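NADH-dependent FAD reductase (Streptomyces globisporus, PDB 4R82) uses NADH to reduce FAD, supplying freely diffusing FADH2 to the halogenase and monooxygenase of C-1027 antibiotic biosynthesis. Local coordinates at residues Val34-Val39 and Pro124-Ala129; Leu61-Val66 and His146-Gly151; Ser85-Gly90 and Glu163-Ser168. All coordinates share one frame; numbering follows the deposited sequence.

Interaction 1. Residues Val34-Val39 and Pro124-Ala129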
loop_
_atom_site.group_PDB
_atom_site.type_symbol
_atom_site.label_atom_id
_atom_site.label_comp_id
_atom_site.label_asym_id
_atom_site.label_seq_id
_atom_site.Cartn_x
_atom_site.Cartn_y
_atom_site.Cartn_z
ATOM N N VAL A 34 1.337 -8.847 2.462
ATOM C CA VAL A 34 -0.001 -9.401 2.626
ATOM C C VAL A 34 -0.304 -9.392 4.108
ATOM O O VAL A 34 0.541 -9.790 4.910
ATOM C CB VAL A 34 -0.056 -10.857 2.124
ATOM C CG1 VAL A 34 -1.478 -11.390 2.222
ATOM C CG2 VAL A 34 0.444 -10.953 0.684
ATOM N N THR A 35 -1.494 -8.926 4.478
ATOM C CA THR A 35 -1.912 -8.972 5.875
ATOM C C THR A 35 -3.171 -9.803 6.009
ATOM O O THR A 35 -3.845 -10.108 5.013
ATOM C CB THR A 35 -2.237 -7.569 6.438
ATOM O OG1 THR A 35 -3.497 -7.127 5.916
ATOM C CG2 THR A 35 -1.154 -6.566 6.058
ATOM N N VAL A 36 -3.495 -10.164 7.243
ATOM C CA VAL A 36 -4.853 -10.614 7.546
ATOM C C VAL A 36 -5.408 -9.583 8.507
ATOM O O VAL A 36 -4.808 -9.304 9.555
ATOM C CB VAL A 36 -4.896 -12.012 8.183
ATOM C CG1 VAL A 36 -6.321 -12.368 8.596
ATOM C CG2 VAL A 36 -4.360 -13.061 7.207
ATOM N N VAL A 37 -6.534 -8.989 8.133
ATOM C CA VAL A 37 -7.251 -8.091 9.021
ATOM C C VAL A 37 -8.224 -8.915 9.847
ATOM O O VAL A 37 -8.945 -9.752 9.296
ATOM C CB VAL A 37 -8.027 -7.036 8.212
ATOM C CG1 VAL A 37 -8.904 -6.177 9.130
ATOM C CG2 VAL A 37 -7.054 -6.153 7.434
ATOM N N THR A 38 -8.261 -8.686 11.158
ATOM C CA THR A 38 -9.196 -9.425 11.995
ATOM C C THR A 38 -10.014 -8.508 12.887
ATOM O O THR A 38 -9.604 -7.382 13.202
ATOM C CB THR A 38 -8.488 -10.478 12.873
ATOM O OG1 THR A 38 -7.484 -9.835 13.673
ATOM C CG2 THR A 38 -7.825 -11.552 12.011
ATOM N N VAL A 39 -11.177 -9.008 13.286
ATOM C CA VAL A 39 -12.015 -8.321 14.260
ATOM C C VAL A 39 -12.505 -9.307 15.298
ATOM O O VAL A 39 -12.533 -10.518 15.051
ATOM C CB VAL A 39 -13.245 -7.652 13.594
ATOM C CG1 VAL A 39 -12.809 -6.557 12.637
ATOM C CG2 VAL A 39 -14.090 -8.698 12.874
ATOM N N PRO A 124 -8.522 -11.948 17.141
ATOM C CA PRO A 124 -7.443 -12.931 17.036
ATOM C C PRO A 124 -6.276 -12.367 16.232
ATOM O O PRO A 124 -6.483 -11.783 15.168
ATOM C CB PRO A 124 -8.103 -14.095 16.283
ATOM C CG PRO A 124 -9.574 -13.933 16.539
ATOM C CD PRO A 124 -9.786 -12.446 16.561
ATOM N N LEU A 125 -5.057 -12.521 16.740
ATOM C CA LEU A 125 -3.883 -12.041 16.024
ATOM C C LEU A 125 -3.177 -13.281 15.483
ATOM O O LEU A 125 -3.027 -14.255 16.209
ATOM C CB LEU A 125 -2.948 -11.301 16.984
ATOM C CG LEU A 125 -3.605 -10.177 17.785
ATOM C CD1 LEU A 125 -2.628 -9.581 18.785
ATOM C CD2 LEU A 125 -4.075 -9.120 16.841
ATOM N N ILE A 126 -2.769 -13.264 14.217
ATOM C CA ILE A 126 -2.257 -14.484 13.599
ATOM C C ILE A 126 -0.837 -14.792 14.074
ATOM O O ILE A 126 0.067 -13.964 13.933
ATOM C CB ILE A 126 -2.279 -14.395 12.060
ATOM C CG1 ILE A 126 -3.666 -13.967 11.559
ATOM C CG2 ILE A 126 -1.888 -15.735 11.442
ATOM C CD1 ILE A 126 -4.810 -14.826 12.045
ATOM N N ALA A 127 -0.642 -15.976 14.650
ATOM C CA ALA A 127 0.676 -16.359 15.154
ATOM C C ALA A 127 1.633 -16.504 13.981
ATOM O O ALA A 127 1.218 -16.871 12.878
ATOM C CB ALA A 127 0.589 -17.670 15.947
ATOM N N GLY A 128 2.913 -16.211 14.209
ATOM C CA GLY A 128 3.900 -16.338 13.153
ATOM C C GLY A 128 4.059 -15.109 12.283
ATOM O O GLY A 128 4.914 -15.083 11.397
ATOM N N ALA A 129 3.248 -14.086 12.539
ATOM C CA ALA A 129 3.262 -12.858 11.754
ATOM C C ALA A 129 4.522 -12.024 11.996
ATOM O O ALA A 129 5.155 -12.122 13.056
ATOM C CB ALA A 129 2.023 -12.032 12.082
#

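Interaction 2. Residues Leu61-Val66 and His146-Gly151. With FAD (flavin-adenine dinucleotide), chain K; NAD (nicotinamide-adenine-dinucleotide), chain D.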
loop_
_atom_site.group_PDB
_atom_site.type_symbol
_atom_site.label_atom_id
_atom_site.label_comp_id
_atom_site.label_asym_id
_atom_site.label_seq_id
_atom_site.Cartn_x
_atom_site.Cartn_y
_atom_site.Cartn_z
ATOM N N LEU A 61 -1.311 6.572 12.302
ATOM C CA LEU A 61 -2.465 6.106 11.521
ATOM C C LEU A 61 -2.090 5.147 10.409
ATOM O O LEU A 61 -1.033 5.284 9.793
ATOM C CB LEU A 61 -3.214 7.279 10.879
ATOM C CG LEU A 61 -3.703 8.438 11.744
ATOM C CD1 LEU A 61 -4.376 9.482 10.867
ATOM C CD2 LEU A 61 -4.664 7.918 12.807
ATOM N N VAL A 62 -2.977 4.183 10.160
ATOM C CA VAL A 62 -2.885 3.280 9.002
ATOM C C VAL A 62 -4.238 3.225 8.347
ATOM O O VAL A 62 -5.233 3.665 8.929
ATOM C CB VAL A 62 -2.476 1.848 9.412
ATOM C CG1 VAL A 62 -1.152 1.881 10.146
ATOM C CG2 VAL A 62 -3.558 1.199 10.298
ATOM N N LEU A 63 -4.297 2.693 7.129
ATOM C CA LEU A 63 -5.599 2.485 6.505
ATOM C C LEU A 63 -5.674 1.119 5.852
ATOM O O LEU A 63 -4.644 0.500 5.552
ATOM C CB LEU A 63 -5.965 3.613 5.514
ATOM C CG LEU A 63 -5.173 3.810 4.215
ATOM C CD1 LEU A 63 -5.565 2.784 3.144
ATOM C CD2 LEU A 63 -5.390 5.233 3.703
ATOM N N ILE A 64 -6.904 0.651 5.668
ATOM C CA ILE A 64 -7.183 -0.501 4.825
ATOM C C ILE A 64 -8.367 -0.159 3.926
ATOM O O ILE A 64 -9.202 0.693 4.270
ATOM C CB ILE A 64 -7.507 -1.771 5.652
ATOM C CG1 ILE A 64 -8.644 -1.497 6.642
ATOM C CG2 ILE A 64 -6.268 -2.261 6.400
ATOM C CD1 ILE A 64 -9.030 -2.731 7.467
ATOM N N CYS A 65 -8.449 -0.830 2.780
ATOM C CA CYS A 65 -9.572 -0.638 1.868
ATOM C C CYS A 65 -10.291 -1.962 1.782
ATOM O O CYS A 65 -9.661 -2.979 1.493
ATOM C CB CYS A 65 -9.067 -0.267 0.471
ATOM S SG CYS A 65 -8.069 1.247 0.466
ATOM N N VAL A 66 -11.596 -1.946 2.032
ATOM C CA VAL A 66 -12.373 -3.175 2.133
ATOM C C VAL A 66 -13.587 -3.089 1.228
ATOM O O VAL A 66 -14.360 -2.122 1.291
ATOM C CB VAL A 66 -12.819 -3.436 3.590
ATOM C CG1 VAL A 66 -13.651 -4.704 3.689
ATOM C CG2 VAL A 66 -11.598 -3.554 4.495
ATOM N N HIS A 146 -15.067 0.305 -2.604
ATOM C CA HIS A 146 -14.497 -0.060 -1.315
ATOM C C HIS A 146 -14.792 1.065 -0.349
ATOM O O HIS A 146 -15.120 2.186 -0.758
ATOM C CB HIS A 146 -12.975 -0.224 -1.401
ATOM C CG HIS A 146 -12.524 -1.504 -2.033
ATOM N ND1 HIS A 146 -13.004 -1.951 -3.249
ATOM C CD2 HIS A 146 -11.610 -2.419 -1.632
ATOM C CE1 HIS A 146 -12.413 -3.090 -3.559
ATOM N NE2 HIS A 146 -11.564 -3.398 -2.592
ATOM N N THR A 147 -14.653 0.760 0.936
ATOM C CA THR A 147 -14.610 1.784 1.970
ATOM C C THR A 147 -13.193 1.808 2.518
ATOM O O THR A 147 -12.560 0.760 2.693
ATOM C CB THR A 147 -15.582 1.478 3.104
ATOM O OG1 THR A 147 -16.923 1.497 2.607
ATOM C CG2 THR A 147 -15.460 2.528 4.215
ATOM N N ILE A 148 -12.681 3.016 2.740
ATOM C CA ILE A 148 -11.350 3.210 3.300
ATOM C C ILE A 148 -11.525 3.373 4.800
ATOM O O ILE A 148 -12.204 4.297 5.240
ATOM C CB ILE A 148 -10.711 4.474 2.710
ATOM C CG1 ILE A 148 -10.582 4.320 1.186
ATOM C CG2 ILE A 148 -9.340 4.750 3.334
ATOM C CD1 ILE A 148 -10.213 5.616 0.465
ATOM N N PHE A 149 -10.939 2.468 5.582
ATOM C CA PHE A 149 -11.023 2.549 7.042
ATOM C C PHE A 149 -9.702 3.064 7.563
ATOM O O PHE A 149 -8.666 2.415 7.385
ATOM C CB PHE A 149 -11.301 1.164 7.652
ATOM C CG PHE A 149 -12.663 0.617 7.328
ATOM C CD1 PHE A 149 -12.872 -0.128 6.170
ATOM C CD2 PHE A 149 -13.732 0.836 8.183
ATOM C CE1 PHE A 149 -14.131 -0.634 5.871
ATOM C CE2 PHE A 149 -14.996 0.340 7.885
ATOM C CZ PHE A 149 -15.196 -0.399 6.731
ATOM N N LEU A 150 -9.742 4.226 8.202
ATOM C CA LEU A 150 -8.548 4.840 8.769
ATOM C C LEU A 150 -8.538 4.515 10.253
ATOM O O LEU A 150 -9.496 4.829 10.973
ATOM C CB LEU A 150 -8.612 6.355 8.560
ATOM C CG LEU A 150 -7.405 7.209 8.965
ATOM C CD1 LEU A 150 -6.212 6.899 8.091
ATOM C CD2 LEU A 150 -7.748 8.696 8.888
ATOM N N GLY A 151 -7.474 3.862 10.712
ATOM C CA GLY A 151 -7.389 3.476 12.107
ATOM C C GLY A 151 -6.196 4.091 12.797
ATOM O O GLY A 151 -5.157 4.302 12.172
HETATM N N1 FAD K . -10.257 -7.721 -0.214
HETATM C C2 FAD K . -10.413 -6.462 0.163
HETATM O O2 FAD K . -11.697 -5.968 0.349
HETATM N N3 FAD K . -9.401 -5.631 0.395
HETATM C C4 FAD K . -8.141 -6.065 0.229
HETATM O O4 FAD K . -7.078 -5.216 0.469
HETATM C C4X FAD K . -7.907 -7.401 -0.202
HETATM N N5 FAD K . -6.623 -7.838 -0.394
HETATM C C5X FAD K . -6.427 -9.133 -0.775
HETATM C C6 FAD K . -5.096 -9.589 -0.952
HETATM C C7 FAD K . -4.881 -10.905 -1.366
HETATM C C7M FAD K . -3.443 -11.433 -1.569
HETATM C C8 FAD K . -5.970 -11.767 -1.583
HETATM C C8M FAD K . -5.707 -13.195 -2.021
HETATM C C9 FAD K . -7.287 -11.317 -1.404
HETATM C C9A FAD K . -7.523 -9.983 -0.993
HETATM N N10 FAD K . -8.818 -9.535 -0.809
HETATM C C10 FAD K . -9.000 -8.241 -0.416
HETATM C "C1'" FAD K . -9.989 -10.385 -1.038
HETATM C "C2'" FAD K . -10.534 -11.023 0.224
HETATM O "O2'" FAD K . -9.447 -11.555 0.966
HETATM C "C3'" FAD K . -11.426 -12.196 -0.165
HETATM O "O3'" FAD K . -10.724 -13.019 -1.076
HETATM C "C4'" FAD K . -12.651 -11.721 -0.883
HETATM O "O4'" FAD K . -13.134 -10.582 -0.225
HETATM C "C5'" FAD K . -13.721 -12.836 -0.994
HETATM O "O5'" FAD K . -14.393 -13.123 0.244
HETATM P P FAD K . -15.009 -11.944 1.205
HETATM O O1P FAD K . -16.235 -12.439 1.961
HETATM O O2P FAD K . -15.399 -10.771 0.337
HETATM O O3P FAD K . -13.950 -11.538 2.201
HETATM P PA NAD D . -7.282 -15.061 -6.407
HETATM O O1A NAD D . -6.892 -14.753 -7.852
HETATM O O2A NAD D . -8.349 -16.136 -6.371
HETATM O O5B NAD D . -7.847 -13.776 -5.700
HETATM C C5B NAD D . -8.929 -13.954 -4.867
HETATM C C4B NAD D . -9.855 -12.842 -4.741
HETATM O O4B NAD D . -9.183 -11.811 -4.112
HETATM C C3B NAD D . -10.274 -12.330 -6.061
HETATM O O3B NAD D . -11.654 -12.475 -6.100
HETATM C C2B NAD D . -9.937 -10.904 -6.061
HETATM O O2B NAD D . -10.927 -10.133 -6.656
HETATM C C1B NAD D . -9.814 -10.617 -4.625
HETATM N N9A NAD D . -9.017 -9.432 -4.269
HETATM C C8A NAD D . -7.674 -9.276 -4.313
HETATM N N7A NAD D . -7.354 -8.029 -3.932
HETATM C C5A NAD D . -8.516 -7.391 -3.626
HETATM C C6A NAD D . -8.843 -6.118 -3.174
HETATM N N6A NAD D . -7.845 -5.188 -2.946
HETATM N N1A NAD D . -10.138 -5.806 -2.969
HETATM C C2A NAD D . -11.130 -6.679 -3.181
HETATM N N3A NAD D . -10.840 -7.913 -3.628
HETATM C C4A NAD D . -9.560 -8.284 -3.836
HETATM O O3 NAD D . -6.010 -15.555 -5.603
#

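Interaction 3. Residues Ser85-Gly90 and Glu163-Ser168. With FAD (flavin-adenine dinucleotide), chain K; NAD (nicotinamide-adenine-dinucleotide), chain C; ACT (acetate ion), chain G.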
loop_
_atom_site.group_PDB
_atom_site.type_symbol
_atom_site.label_atom_id
_atom_site.label_comp_id
_atom_site.label_asym_id
_atom_site.label_seq_id
_atom_site.Cartn_x
_atom_site.Cartn_y
_atom_site.Cartn_z
ATOM N N SER A 85 -2.473 -8.326 10.961
ATOM C CA SER A 85 -1.350 -9.228 11.123
ATOM C C SER A 85 -0.610 -9.234 9.803
ATOM O O SER A 85 -1.159 -9.681 8.787
ATOM C CB SER A 85 -1.828 -10.645 11.465
ATOM O OG SER A 85 -2.530 -10.670 12.699
ATOM N N VAL A 86 0.624 -8.734 9.813
ATOM C CA VAL A 86 1.440 -8.723 8.607
ATOM C C VAL A 86 2.051 -10.102 8.435
ATOM O O VAL A 86 2.825 -10.562 9.284
ATOM C CB VAL A 86 2.559 -7.687 8.697
ATOM C CG1 VAL A 86 3.469 -7.776 7.467
ATOM C CG2 VAL A 86 1.970 -6.287 8.857
ATOM N N LEU A 87 1.710 -10.775 7.342
ATOM C CA LEU A 87 2.094 -12.172 7.189
ATOM C C LEU A 87 3.556 -12.343 6.825
ATOM O O LEU A 87 4.098 -11.605 6.003
ATOM C CB LEU A 87 1.210 -12.889 6.156
ATOM C CG LEU A 87 -0.275 -12.998 6.527
ATOM C CD1 LEU A 87 -1.022 -13.790 5.437
ATOM C CD2 LEU A 87 -0.456 -13.643 7.900
ATOM N N GLU A 88 4.174 -13.339 7.451
ATOM C CA GLU A 88 5.561 -13.693 7.241
ATOM C C GLU A 88 5.728 -14.540 5.976
ATOM O O GLU A 88 4.763 -15.113 5.475
ATOM C CB GLU A 88 6.045 -14.429 8.502
ATOM C CG GLU A 88 7.495 -14.820 8.550
ATOM C CD GLU A 88 7.731 -16.179 7.925
ATOM O OE1 GLU A 88 6.758 -16.965 7.861
ATOM O OE2 GLU A 88 8.874 -16.452 7.493
ATOM N N ALA A 89 6.961 -14.619 5.479
ATOM C CA ALA A 89 7.277 -15.264 4.211
ATOM C C ALA A 89 6.690 -16.658 4.004
ATOM O O ALA A 89 6.363 -17.021 2.878
ATOM C CB ALA A 89 8.787 -15.302 4.009
ATOM N N GLY A 90 6.568 -17.444 5.069
ATOM C CA GLY A 90 6.071 -18.808 4.922
ATOM C C GLY A 90 4.590 -19.020 5.228
ATOM O O GLY A 90 4.157 -20.151 5.473
ATOM N N GLU A 163 10.380 -11.859 8.221
ATOM C CA GLU A 163 10.302 -11.008 7.043
ATOM C C GLU A 163 8.993 -11.303 6.317
ATOM O O GLU A 163 8.565 -12.455 6.266
ATOM C CB GLU A 163 11.494 -11.349 6.147
ATOM C CG GLU A 163 11.674 -10.502 4.923
ATOM C CD GLU A 163 13.108 -10.554 4.442
ATOM O OE1 GLU A 163 13.903 -9.694 4.872
ATOM O OE2 GLU A 163 13.440 -11.471 3.664
ATOM N N GLY A 164 8.355 -10.277 5.750
ATOM C CA GLY A 164 7.042 -10.448 5.139
ATOM C C GLY A 164 6.981 -11.226 3.826
ATOM O O GLY A 164 7.950 -11.277 3.064
HETATM N N MSE A 165 5.836 -11.856 3.572
HETATM C CA MSE A 165 5.604 -12.445 2.259
HETATM C C MSE A 165 5.247 -11.323 1.299
HETATM O O MSE A 165 4.963 -10.203 1.730
HETATM C CB MSE A 165 4.507 -13.516 2.318
HETATM C CG MSE A 165 3.163 -13.042 2.812
HETATM SE SE MSE A 165 1.819 -14.489 2.774
HETATM C CE MSE A 165 1.968 -14.980 0.919
ATOM N N LEU A 166 5.279 -11.623 0.001
ATOM C CA LEU A 166 5.020 -10.638 -1.043
ATOM C C LEU A 166 3.890 -11.106 -1.951
ATOM O O LEU A 166 3.657 -12.311 -2.102
ATOM C CB LEU A 166 6.277 -10.423 -1.887
ATOM C CG LEU A 166 7.480 -9.932 -1.089
ATOM C CD1 LEU A 166 8.738 -9.969 -1.919
ATOM C CD2 LEU A 166 7.192 -8.519 -0.625
ATOM N N PHE A 167 3.203 -10.134 -2.550
ATOM C CA PHE A 167 2.132 -10.370 -3.516
ATOM C C PHE A 167 2.389 -9.392 -4.662
ATOM O O PHE A 167 2.421 -8.166 -4.461
ATOM C CB PHE A 167 0.788 -10.069 -2.841
ATOM C CG PHE A 167 -0.425 -10.298 -3.712
ATOM C CD1 PHE A 167 -0.622 -11.503 -4.371
ATOM C CD2 PHE A 167 -1.409 -9.314 -3.808
ATOM C CE1 PHE A 167 -1.756 -11.709 -5.147
ATOM C CE2 PHE A 167 -2.539 -9.519 -4.588
ATOM C CZ PHE A 167 -2.706 -10.712 -5.249
ATOM N N SER A 168 2.584 -9.925 -5.859
ATOM C CA SER A 168 2.894 -9.075 -7.001
ATOM C C SER A 168 2.510 -9.811 -8.267
ATOM O O SER A 168 2.716 -11.020 -8.379
ATOM C CB SER A 168 4.387 -8.720 -7.007
ATOM O OG SER A 168 4.724 -7.887 -8.109
HETATM N N1 FAD K . -10.257 -7.721 -0.214
HETATM C C2 FAD K . -10.413 -6.462 0.163
HETATM O O2 FAD K . -11.697 -5.968 0.349
HETATM N N3 FAD K . -9.401 -5.631 0.395
HETATM C C4 FAD K . -8.141 -6.065 0.229
HETATM O O4 FAD K . -7.078 -5.216 0.469
HETATM C C4X FAD K . -7.907 -7.401 -0.202
HETATM N N5 FAD K . -6.623 -7.838 -0.394
HETATM C C5X FAD K . -6.427 -9.133 -0.775
HETATM C C6 FAD K . -5.096 -9.589 -0.952
HETATM C C7 FAD K . -4.881 -10.905 -1.366
HETATM C C7M FAD K . -3.443 -11.433 -1.569
HETATM C C8 FAD K . -5.970 -11.767 -1.583
HETATM C C8M FAD K . -5.707 -13.195 -2.021
HETATM C C9 FAD K . -7.287 -11.317 -1.404
HETATM C C9A FAD K . -7.523 -9.983 -0.993
HETATM N N10 FAD K . -8.818 -9.535 -0.809
HETATM C C10 FAD K . -9.000 -8.241 -0.416
HETATM C "C1'" FAD K . -9.989 -10.385 -1.038
HETATM C "C2'" FAD K . -10.534 -11.023 0.224
HETATM O "O2'" FAD K . -9.447 -11.555 0.966
HETATM C "C3'" FAD K . -11.426 -12.196 -0.165
HETATM O "O3'" FAD K . -10.724 -13.019 -1.076
HETATM C "C4'" FAD K . -12.651 -11.721 -0.883
HETATM O "O4'" FAD K . -13.134 -10.582 -0.225
HETATM C "C5'" FAD K . -13.721 -12.836 -0.994
HETATM O "O5'" FAD K . -14.393 -13.123 0.244
HETATM P P FAD K . -15.009 -11.944 1.205
HETATM O O1P FAD K . -16.235 -12.439 1.961
HETATM O O2P FAD K . -15.399 -10.771 0.337
HETATM O O3P FAD K . -13.950 -11.538 2.201
HETATM P PA NAD C . -5.502 -10.581 -8.990
HETATM O O1A NAD C . -6.549 -10.975 -7.950
HETATM O O2A NAD C . -4.578 -11.757 -9.235
HETATM O O5B NAD C . -4.634 -9.423 -8.382
HETATM C C5B NAD C . -4.112 -8.372 -9.110
HETATM C C4B NAD C . -4.304 -7.037 -8.530
HETATM O O4B NAD C . -5.662 -6.707 -8.628
HETATM C C3B NAD C . -3.954 -7.017 -7.101
HETATM O O3B NAD C . -3.373 -5.782 -6.807
HETATM C C2B NAD C . -5.238 -7.106 -6.415
HETATM O O2B NAD C . -5.186 -6.588 -5.134
HETATM C C1B NAD C . -6.104 -6.325 -7.288
HETATM N N9A NAD C . -7.535 -6.631 -7.161
HETATM C C8A NAD C . -8.140 -7.809 -7.402
HETATM N N7A NAD C . -9.463 -7.709 -7.185
HETATM C C5A NAD C . -9.710 -6.439 -6.792
HETATM C C6A NAD C . -10.863 -5.743 -6.428
HETATM N N6A NAD C . -12.094 -6.373 -6.425
HETATM N N1A NAD C . -10.763 -4.449 -6.091
HETATM C C2A NAD C . -9.582 -3.813 -6.075
HETATM N N3A NAD C . -8.456 -4.448 -6.427
HETATM C C4A NAD C . -8.490 -5.750 -6.781
HETATM O O3 NAD C . -6.205 -10.191 -10.344
HETATM C C ACT G . 5.702 -9.042 -10.920
HETATM O O ACT G . 5.926 -9.101 -12.154
HETATM O OXT ACT G . 4.569 -8.641 -10.579
HETATM C CH3 ACT G . 6.733 -9.422 -9.901
HETATM O O HOH W 1 3.764 -9.314 4.121
HETATM O O HOH W 2 10.815 -14.497 7.487
#

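Interaction 1. Residues Val34-Val39 and Pro124-Ala129
The polar centre of this buried contact is one side-chain bond. Thr38 OG1 donates to Pro124 O at 2.7 Å. The hydroxyl approaches in the plane of the carbonyl, with a C=O...donor angle of 154°. The Thr38 rotamer makes this possible. OG1 sits between the backbone N and the carbonyl carbon (chi1 56°), the crowded position, and so faces Pro124. The methyl CG2 lies anti to the carbonyl carbon and also comes near the same oxygen, 3.4 Å from Pro124 O. Beyond it, Thr38 CG2 is 4.5 Å from Ile126 CD1.

The remaining contacts are apolar. Val36 CB lies 4.1 Å from Ile126 CG1, which is turned beside its own backbone N. At the other end, the Pro124 ring touches the backbone, with Pro124 CD 3.7 Å from Val39 O.

In the flavin reductase split barrel, strand 35-39 belongs to the main antiparallel sheet. Strand 124-126 belongs to a small two-stranded sheet with 115-117. The two strand segments run nearly antiparallel, at 165°, but their axes stay 7.0 Å apart. No backbone hydrogen bond joins them, so side chains fill the gap.

Strand 81-86 helps to place both partners. It pairs with 35-39 through the backbones of Val36 and Thr38, and Ser85 OG is hydrogen-bonded to Ile126 N. His132 NE2 is hydrogen-bonded to Ile126 O. From Ile126 on, the chain reverses in a type II beta turn that ends at Ala129. Its closing bond, Ala129 N to Ile126 O, is weak at 3.5 Å. Gly128 takes the third position with a positive phi, where a beta carbon would collide with Ala127 O.

Interaction 2. Residues Leu61-Val66 and His146-Gly151
The FAD site of this split-barrel reductase is bordered by two adjacent antiparallel strands, 61-67 and 146-158. Residues 61-66 and 146-151 pair through six backbone hydrogen bonds. Val62 with Gly151, Ile64 with Phe149 and Val66 with Thr147 are the hydrogen-bonded pairs. Leu63 with Leu150 and Cys65 with Ile148 are the non-hydrogen-bonded ones. The Phe149 N to Ile64 O bond is the shortest at 2.8 Å.

Side chains alternate between the two faces of the sheet. On one face, Val66 CB meets Phe149 CE1 at 3.8 Å. The Ile64 and Phe149 side chains cross obliquely, with Ile64 CG1 3.9 Å from Phe149 CB. With CG beside its backbone N, anti to the carbonyl carbon, the Phe149 ring lies by Val66. One ring face carries the methyl Thr147 CG2, offset toward the rim. Leu76 of helix 71-78 packs on Ile64, Val66 and Phe149 here. On the other face, Leu63 and Ile148 lie side by side and point the same way, with Leu63 CD2 4.0 Å from Ile148 CG2. Ile148 also packs on Leu63 of the second subunit, so this face takes part in the dimer interface.

The end of the strand pair reaches the cofactors. FAD N3 donates to Cys65 O at 2.9 Å, in a nearly straight bond of 169°. This bond ties the N3-H side of the flavin pyrimidine ring to the strand. The His146 ring has Cys65 C and the adenine N1A of a bound NAD at its edge, in plane. That adenine lies over the flavin, with NAD C5A 3.5 Å from FAD C4X. His146 NE2 donates to NAD N1A at 2.8 Å with an N-H...N angle of 164°, consistent with a proton on NE2.

Interaction 3. Residues Ser85-Gly90 and Glu163-Ser168
Met165, modelled as selenomethionine, holds CG in the crowded position between its backbone N and carbonyl carbon (chi1 59°) and bends at its last torsion (chi3 -55°). Leu87 keeps CG beside its backbone N. The two side chains then lie alongside each other, with Met165 SE 3.8 Å from Leu87 CB. Ala95 of helix 92-97 packs on both.

In the split barrel, this contact joins the end of strand 81-86 to the segment that leads into the small hairpin of 166-168 and 171-173. The backbones meet in a single bridge of Glu88 with Gly164. Met165 N donates to Leu87 O at 3.0 Å, from above the carbonyl plane. Ala89 N donates to Glu163 O at 2.8 Å, in the carbonyl plane.

Glu88 bends at chi2, and its carboxylate is held at both oxygens. OE1 accepts from Gly90 N at 2.8 Å, from above the carboxylate plane. OE2 accepts from a water that in turn accepts from Glu163 N. Glu163 OE1 forms a salt bridge with Arg173 of the second subunit.

Two residues on from Met165, the strand brings Phe167 to the flavin. Its CG is anti to the backbone N, and the methyl FAD C7M sits over the ring centre, 3.6 Å above its plane.

From the N terminus, the first members come in order: 34-39, 61-66, then 85-90. Their partners follow in the same order: 124-129, 146-151, then 163-168. Each contact therefore crosses the other two, and none nests. Interaction 1 closes a loop of 84 intervening residues, interaction 2 one of 79 and interaction 3 one of 72. Interactions 1 and 3 meet directly, because strands 35-39 and 81-86 are sheet neighbours. Interaction 2 pairs strands 61-67 and 146-158 nearer the other end of the sheet and touches interaction 1 where Val37 packs on Ile64. Interactions 2 and 3 do not touch, but both reach FAD. Interaction 1 ties the small sheet to the barrel, and interaction 3 ties in the C-terminal hairpin.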